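Long-range contacts in UV damage endonuclease (PDB 3TC3), which probably nicks DNA at UV lesions and other damage as a metal-dependent endonuclease, starting an excision repair pathway: residues D38-L43 and T83-S88; S57-L62 and H102-I107; V94-K99 and A147-S152. All coordinates share one frame; numbering follows the deposited sequence. Where two conformers were deposited one is given.

Contact 1 (D38-L43 and T83-S88)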
# COMPACT_ATOMS: atom_id res chain seq x y z
N ASP A 38 -1.80 13.32 -5.56
CA ASP A 38 -2.86 12.30 -5.71
C ASP A 38 -4.08 12.83 -6.50
O ASP A 38 -5.21 12.40 -6.31
CB ASP A 38 -3.30 11.78 -4.38
CG ASP A 38 -4.00 12.87 -3.51
OD1 ASP A 38 -3.85 14.07 -3.82
OD2 ASP A 38 -4.62 12.47 -2.51
N LYS A 39 -3.81 13.74 -7.42
CA LYS A 39 -4.92 14.38 -8.18
C LYS A 39 -5.37 13.38 -9.25
O LYS A 39 -4.54 12.62 -9.80
CB LYS A 39 -4.44 15.65 -8.92
CG LYS A 39 -3.70 16.65 -8.01
CD LYS A 39 -3.44 18.02 -8.75
CE LYS A 39 -2.41 17.85 -9.83
NZ LYS A 39 -1.13 17.19 -9.40
N THR A 40 -6.68 13.36 -9.53
CA THR A 40 -7.14 12.47 -10.62
C THR A 40 -8.10 13.29 -11.44
O THR A 40 -8.33 14.46 -11.16
CB THR A 40 -7.80 11.19 -10.15
OG1 THR A 40 -7.91 10.32 -11.30
CG2 THR A 40 -9.14 11.39 -9.41
N ILE A 41 -8.51 12.67 -12.54
CA ILE A 41 -9.43 13.36 -13.44
C ILE A 41 -10.65 12.46 -13.70
O ILE A 41 -10.61 11.22 -13.58
CB ILE A 41 -8.69 13.69 -14.74
CG1 ILE A 41 -8.40 12.45 -15.57
CG2 ILE A 41 -7.49 14.64 -14.45
CD1 ILE A 41 -8.04 12.80 -17.00
N LYS A 42 -11.77 13.13 -14.04
CA LYS A 42 -13.01 12.38 -14.36
C LYS A 42 -12.91 11.70 -15.71
O LYS A 42 -12.23 12.21 -16.62
CB LYS A 42 -14.24 13.35 -14.41
CG LYS A 42 -14.44 14.21 -13.12
CD LYS A 42 -15.59 15.23 -13.25
CE LYS A 42 -15.13 16.48 -14.00
NZ LYS A 42 -15.98 17.69 -13.76
N LEU A 43 -13.58 10.58 -15.83
CA LEU A 43 -13.60 9.90 -17.15
C LEU A 43 -13.95 10.88 -18.29
O LEU A 43 -13.33 10.89 -19.37
CB LEU A 43 -14.57 8.70 -17.14
CG LEU A 43 -14.60 7.93 -18.45
CD1 LEU A 43 -13.16 7.48 -18.92
CD2 LEU A 43 -15.58 6.77 -18.38
N THR A 83 -1.55 8.44 -9.42
CA THR A 83 -0.34 9.10 -9.98
C THR A 83 -0.54 9.33 -11.50
O THR A 83 -0.34 10.47 -11.94
CB THR A 83 0.92 8.26 -9.74
OG1 THR A 83 1.16 8.34 -8.30
CG2 THR A 83 2.15 8.85 -10.46
N ILE A 84 -0.87 8.26 -12.21
CA ILE A 84 -1.24 8.45 -13.66
C ILE A 84 -2.79 8.27 -13.75
O ILE A 84 -3.29 7.15 -13.67
CB ILE A 84 -0.62 7.38 -14.52
CG1 ILE A 84 0.88 7.24 -14.26
CG2 ILE A 84 -0.98 7.69 -16.07
CD1 ILE A 84 1.73 8.53 -14.60
N PRO A 85 -3.57 9.36 -13.82
CA PRO A 85 -5.01 9.20 -13.76
C PRO A 85 -5.66 8.33 -14.80
O PRO A 85 -5.32 8.57 -15.97
CB PRO A 85 -5.50 10.65 -13.88
CG PRO A 85 -4.44 11.46 -13.38
CD PRO A 85 -3.16 10.77 -13.94
N LEU A 86 -6.59 7.43 -14.42
CA LEU A 86 -7.33 6.59 -15.37
C LEU A 86 -6.46 5.63 -16.19
O LEU A 86 -6.92 5.04 -17.17
CB LEU A 86 -8.22 7.44 -16.35
CG LEU A 86 -9.24 8.30 -15.62
CD1 LEU A 86 -9.76 9.31 -16.70
CD2 LEU A 86 -10.34 7.34 -15.08
N ALA A 87 -5.23 5.35 -15.70
CA ALA A 87 -4.29 4.52 -16.47
C ALA A 87 -4.76 3.14 -16.86
O ALA A 87 -4.32 2.62 -17.91
CB ALA A 87 -2.95 4.38 -15.70
N SER A 88 -5.64 2.52 -16.07
CA SER A 88 -6.05 1.15 -16.50
C SER A 88 -7.41 1.12 -17.16
O SER A 88 -7.91 0.04 -17.48
CB SER A 88 -6.06 0.21 -15.28
OG SER A 88 -7.09 0.66 -14.42
O HOH W 1 -7.25 7.54 -11.57
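Leu86 and Pro85 press against Ile41 where two loops of the TIM barrel meet, one running from strand 22-27 to helix 48-71, the other from strand 76-78 to helix 96-99. Leu86 buries the most surface. Its CD1 lies against CG1 of Ile41 at 3.6 Å, the two side chains crossing at about a right angle, and the same methyl comes within 3.9 Å of Leu43 CA further along the loop. Ile41 can reach both partners because its CG1 branch is held between the backbone N and the carbonyl carbon (chi1 71°), and CG1 also touches Pro85 CB at 3.8 Å. The same CB is also approached by Thr40, with OG1 3.5 Å away. Pro85 and Leu86 occupy the two middle positions of a type II beta turn from Ile84 to Ala87, and Leu86 has the positive phi (62°) of the third position. The backbone N of Leu86 donates to a water at 2.9 Å, and Thr40 OG1 hydrogen-bonds to the same water, also at 2.9 Å. Just before Thr40, Lys39 turns its NZ to Ser57 and Asn58 of helix 48-71. The loops therefore meet through hydrocarbon, with a water bridging Thr40 OG1 and Leu86 N: the fit depends mainly on shape, while the water supplies a partner for the N-H of Leu86.

Contact 2 (S57-L62 and H102-I107); sequences SNLLCL and HILGDI
Leu59 of helix 48-71 fits against Ile103, Leu104 and Ile107 of helix 101-113, and almost all of this contact is aliphatic. These are two outer helices of the TIM barrel, covering strands that are neighbours in the sheet. Over the segments here their axes run nearly parallel, 21° apart and 10.3 Å from each other at closest approach.

Among the hydrocarbon contacts, the side chain of Leu59 does most of the work. CD2 meets Leu104 CD2 at 3.7 Å and Ile107 CD1 at 3.8 Å, while CB rests on Ile103 CG2 at 4.0 Å. Leu104 does not aim at the other helix from its CB; only its far end swings in, CD2 reaching both methyls of Leu59. Ile107 comes across Leu59 at about a right angle. Its CG1 branch stands anti to the carbonyl carbon (chi1 -77°) and carries CD1 in toward helix 48-71, leaving CG2 to face Leu62 CD2 at 4.2 Å, a looser touch.

One approach has a polar side. Ile107 CD1 sits 3.4 Å from the backbone O of Leu59, a close methyl-to-carbonyl packing contact.

Covalent and ionic ties lie around this apolar patch. Cys61, which does not touch helix 101-113, forms a disulfide with Cys35 and so fastens helix 48-71 to the loop before it. Asp106 makes a salt bridge to Lys63, joining the two helices just beyond the packed side chains.

Between the two segments themselves, then, cohesion comes from van der Waals contact and the exclusion of water, and specificity from how the branched side chains interlock; the salt bridge of Asp106 to Lys63 lies at the border.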
# COMPACT_ATOMS: atom_id res chain seq x y z
N SER A 57 2.17 16.85 -12.94
CA SER A 57 2.13 17.64 -11.73
C SER A 57 2.16 16.66 -10.55
O SER A 57 2.82 16.95 -9.54
CB SER A 57 0.95 18.57 -11.56
OG SER A 57 -0.32 18.00 -11.89
N ASN A 58 1.48 15.54 -10.68
CA ASN A 58 1.55 14.58 -9.57
C ASN A 58 2.97 14.13 -9.29
O ASN A 58 3.37 13.95 -8.11
CB ASN A 58 0.67 13.34 -9.85
CG ASN A 58 -0.84 13.56 -9.65
OD1 ASN A 58 -1.29 14.45 -8.88
ND2 ASN A 58 -1.64 12.63 -10.19
N LEU A 59 3.69 13.83 -10.36
CA LEU A 59 4.99 13.27 -10.23
C LEU A 59 5.96 14.33 -9.65
O LEU A 59 6.88 14.00 -8.90
CB LEU A 59 5.46 12.69 -11.55
CG LEU A 59 4.72 11.39 -11.95
CD1 LEU A 59 4.89 11.12 -13.46
CD2 LEU A 59 5.29 10.21 -11.15
N LEU A 60 5.88 15.58 -10.15
CA LEU A 60 6.65 16.71 -9.53
C LEU A 60 6.48 16.76 -8.02
O LEU A 60 7.46 16.89 -7.23
CB LEU A 60 6.19 18.05 -10.12
CG LEU A 60 7.01 19.27 -9.57
CD1 LEU A 60 7.45 20.18 -10.71
CD2 LEU A 60 6.44 20.12 -8.35
N CYS A 61 5.21 16.70 -7.58
CA CYS A 61 4.85 16.75 -6.17
C CYS A 61 5.36 15.51 -5.48
O CYS A 61 5.91 15.61 -4.39
CB CYS A 61 3.38 16.85 -6.09
SG CYS A 61 2.80 18.58 -6.46
N LEU A 62 5.22 14.34 -6.13
CA LEU A 62 5.84 13.11 -5.52
C LEU A 62 7.33 13.27 -5.27
O LEU A 62 7.78 12.90 -4.20
CB LEU A 62 5.54 11.87 -6.42
CG LEU A 62 6.14 10.53 -5.89
CD1 LEU A 62 5.67 10.09 -4.45
CD2 LEU A 62 5.83 9.43 -6.90
N HIS A 102 11.71 10.42 -18.15
CA HIS A 102 12.65 11.30 -17.44
C HIS A 102 12.40 11.41 -15.95
O HIS A 102 13.22 11.04 -15.09
CB HIS A 102 12.53 12.69 -18.08
CG HIS A 102 11.15 12.97 -18.68
ND1 HIS A 102 10.12 13.45 -17.94
CD2 HIS A 102 10.68 12.82 -19.98
CE1 HIS A 102 9.05 13.61 -18.73
NE2 HIS A 102 9.39 13.22 -19.98
N ILE A 103 11.23 11.98 -15.64
CA ILE A 103 10.81 12.24 -14.27
C ILE A 103 10.63 10.90 -13.54
O ILE A 103 10.98 10.81 -12.37
CB ILE A 103 9.50 13.10 -14.18
CG1 ILE A 103 9.61 14.36 -15.10
CG2 ILE A 103 9.18 13.50 -12.70
CD1 ILE A 103 8.27 14.88 -15.72
N LEU A 104 10.07 9.88 -14.24
CA LEU A 104 9.92 8.53 -13.61
C LEU A 104 11.25 7.90 -13.19
O LEU A 104 11.39 7.42 -12.03
CB LEU A 104 9.07 7.62 -14.50
CG LEU A 104 7.63 8.07 -14.72
CD1 LEU A 104 6.92 7.37 -15.92
CD2 LEU A 104 6.85 7.71 -13.33
N GLY A 105 12.24 7.91 -14.08
CA GLY A 105 13.57 7.45 -13.75
C GLY A 105 14.21 8.25 -12.62
O GLY A 105 14.88 7.68 -11.76
N ASP A 106 13.99 9.57 -12.59
CA ASP A 106 14.59 10.47 -11.61
C ASP A 106 14.06 10.14 -10.19
O ASP A 106 14.86 10.04 -9.24
CB ASP A 106 14.28 11.93 -11.96
CG ASP A 106 14.66 12.90 -10.86
OD1 ASP A 106 15.87 13.15 -10.65
OD2 ASP A 106 13.79 13.48 -10.18
N ILE A 107 12.73 9.90 -10.12
CA ILE A 107 12.08 9.59 -8.85
C ILE A 107 12.60 8.23 -8.39
O ILE A 107 12.96 8.08 -7.23
CB ILE A 107 10.56 9.60 -9.02
CG1 ILE A 107 10.04 11.06 -9.08
CG2 ILE A 107 9.91 8.82 -7.79
CD1 ILE A 107 8.63 11.18 -9.73

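Contact 3 (V94-K99 and A147-S152); sequences VNWKDK and ADLLDS
The indole of Trp96 meets helix 133-153 with its edge: CH2 and CZ3 of the six-membered ring point at the helix, and Leu149 N and Ser152 OG lie in the ring plane. CG of Lys97, the next residue, sits over one face, 3.8 Å above the plane and offset toward the rim. The carboxylate of Asp148 is turned 50° from the indole. In this TIM barrel the short helix 96-99 leads into helix 101-113, so the contact packs the start of one outer layer element against the next outer helix.

Trp96 reaches across because CG stands between its backbone N and carbonyl carbon (chi1 53°). CH2 then comes to 3.7 Å from Leu149 CA, and CZ3 to 3.8 Å from Leu149 CD1. Ile84 and Leu104 pack on the same indole from other parts of the chain.

Lys97 runs out extended beyond CG, crosses Asp148 obliquely and makes a salt bridge from NZ to Asp148 OD2 at 3.1 Å, weak as a hydrogen bond. Lys144, one turn earlier on helix 133-153, is the stronger partner of that oxygen; two ammonium groups beside it would probably favour the ionised carboxylate.

Both helices also have local polar bonds. Asn95 N-caps helix 96-99, OD1 accepting weakly from Asp98 N, and its ND2 donates to Asp98 OD2 at 2.8 Å, from above the carboxylate plane. Ser152 OG, 3.8 Å from Trp96 CZ3, turns back on its own helix and donates to Leu149 O at 2.7 Å, with a C=O...donor angle of 125°.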
# COMPACT_ATOMS: atom_id res chain seq x y z
N VAL A 94 -2.54 6.33 -23.39
CA VAL A 94 -1.51 7.34 -23.37
C VAL A 94 -0.15 6.66 -23.14
O VAL A 94 -0.00 5.83 -22.24
CB VAL A 94 -1.78 8.34 -22.25
CG1 VAL A 94 -0.68 9.43 -22.15
CG2 VAL A 94 -3.16 9.00 -22.36
N ASN A 95 0.86 7.02 -23.93
CA ASN A 95 2.17 6.41 -23.71
C ASN A 95 2.96 7.20 -22.66
O ASN A 95 3.93 7.91 -22.96
CB ASN A 95 2.96 6.34 -25.03
CG ASN A 95 4.24 5.55 -24.90
OD1 ASN A 95 4.51 4.88 -23.90
ND2 ASN A 95 5.03 5.56 -26.00
N TRP A 96 2.51 7.08 -21.42
CA TRP A 96 3.15 7.84 -20.33
C TRP A 96 4.50 7.26 -20.00
O TRP A 96 5.37 8.00 -19.46
CB TRP A 96 2.23 7.92 -19.10
CG TRP A 96 1.72 6.59 -18.62
CD1 TRP A 96 0.57 5.92 -19.01
CD2 TRP A 96 2.37 5.71 -17.67
NE1 TRP A 96 0.44 4.73 -18.34
CE2 TRP A 96 1.53 4.54 -17.54
CE3 TRP A 96 3.53 5.82 -16.88
CZ2 TRP A 96 1.86 3.49 -16.65
CZ3 TRP A 96 3.88 4.77 -16.06
CH2 TRP A 96 3.08 3.64 -15.93
N LYS A 97 4.71 5.97 -20.25
CA LYS A 97 6.00 5.32 -19.86
C LYS A 97 7.13 5.96 -20.64
O LYS A 97 8.19 6.25 -20.07
CB LYS A 97 6.02 3.85 -20.16
CG LYS A 97 5.06 3.05 -19.39
CD LYS A 97 4.82 1.72 -20.11
CE LYS A 97 3.77 0.87 -19.42
NZ LYS A 97 3.70 -0.55 -19.99
N ASP A 98 6.90 6.21 -21.93
CA ASP A 98 7.87 6.99 -22.70
C ASP A 98 7.87 8.44 -22.48
O ASP A 98 8.94 9.05 -22.27
CB ASP A 98 7.65 6.76 -24.21
CG ASP A 98 8.09 5.40 -24.65
OD1 ASP A 98 8.70 4.68 -23.83
OD2 ASP A 98 7.82 5.04 -25.82
N LYS A 99 6.71 9.07 -22.52
CA LYS A 99 6.65 10.51 -22.46
C LYS A 99 7.18 11.12 -21.15
O LYS A 99 7.72 12.22 -21.12
CB LYS A 99 5.25 11.04 -22.81
CG LYS A 99 4.86 10.75 -24.30
CD LYS A 99 3.42 11.19 -24.63
CE LYS A 99 3.18 11.42 -26.16
NZ LYS A 99 3.38 10.18 -26.98
N ALA A 147 2.16 -2.27 -11.54
CA ALA A 147 3.48 -2.88 -11.84
C ALA A 147 4.17 -2.02 -12.89
O ALA A 147 5.40 -1.79 -12.78
CB ALA A 147 3.25 -4.25 -12.38
N ASP A 148 3.44 -1.58 -13.90
CA ASP A 148 4.11 -0.73 -14.91
C ASP A 148 4.70 0.55 -14.27
O ASP A 148 5.73 1.08 -14.74
CB ASP A 148 3.09 -0.31 -16.00
CG ASP A 148 2.74 -1.46 -16.97
OD1 ASP A 148 3.42 -2.50 -16.93
OD2 ASP A 148 1.77 -1.27 -17.70
N LEU A 149 3.93 1.16 -13.34
CA LEU A 149 4.41 2.43 -12.74
C LEU A 149 5.73 2.17 -12.00
O LEU A 149 6.75 2.89 -12.19
CB LEU A 149 3.34 3.05 -11.83
CG LEU A 149 3.75 4.36 -11.18
CD1 LEU A 149 3.91 5.45 -12.29
CD2 LEU A 149 2.76 4.77 -10.14
N LEU A 150 5.76 1.16 -11.17
CA LEU A 150 6.95 0.76 -10.41
C LEU A 150 8.09 0.36 -11.38
O LEU A 150 9.27 0.78 -11.16
CB LEU A 150 6.57 -0.37 -9.46
CG LEU A 150 5.52 0.16 -8.39
CD1 LEU A 150 5.05 -1.06 -7.57
CD2 LEU A 150 6.11 1.18 -7.45
N ASP A 151 7.75 -0.38 -12.46
CA ASP A 151 8.78 -0.72 -13.44
C ASP A 151 9.35 0.52 -14.07
O ASP A 151 10.56 0.59 -14.36
CB ASP A 151 8.15 -1.55 -14.53
CG ASP A 151 7.97 -3.00 -14.21
OD1 ASP A 151 8.50 -3.52 -13.22
OD2 ASP A 151 7.30 -3.66 -15.04
N SER A 152 8.55 1.53 -14.37
CA SER A 152 9.01 2.73 -15.06
C SER A 152 9.93 3.53 -14.19
O SER A 152 10.78 4.28 -14.73
CB SER A 152 7.80 3.58 -15.50
OG SER A 152 7.23 4.34 -14.42

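Overall arrangement
All three contacts lie on one side of the barrel, among helices 48-71, 101-113 and 133-153 and the loops beside them. Contacts 2 and 3 are the closest pair, their centres about 11 Å apart; Leu104 links them, with CD1 3.4 Å from Ser152 OG. Contact 1 is about 15 Å from contact 2 and about 14 Å from contact 3, centre to centre. Thr83 CG2 to Leu59 CD2, at 3.5 Å, joins it to contact 2, and Ile84 CG1 to Leu149 CD1, at 4.0 Å, to contact 3. None belongs to the manganese site of Glu195, Asp220, Asp251 and Glu288; they tie the outer helices and loops together away from the metal.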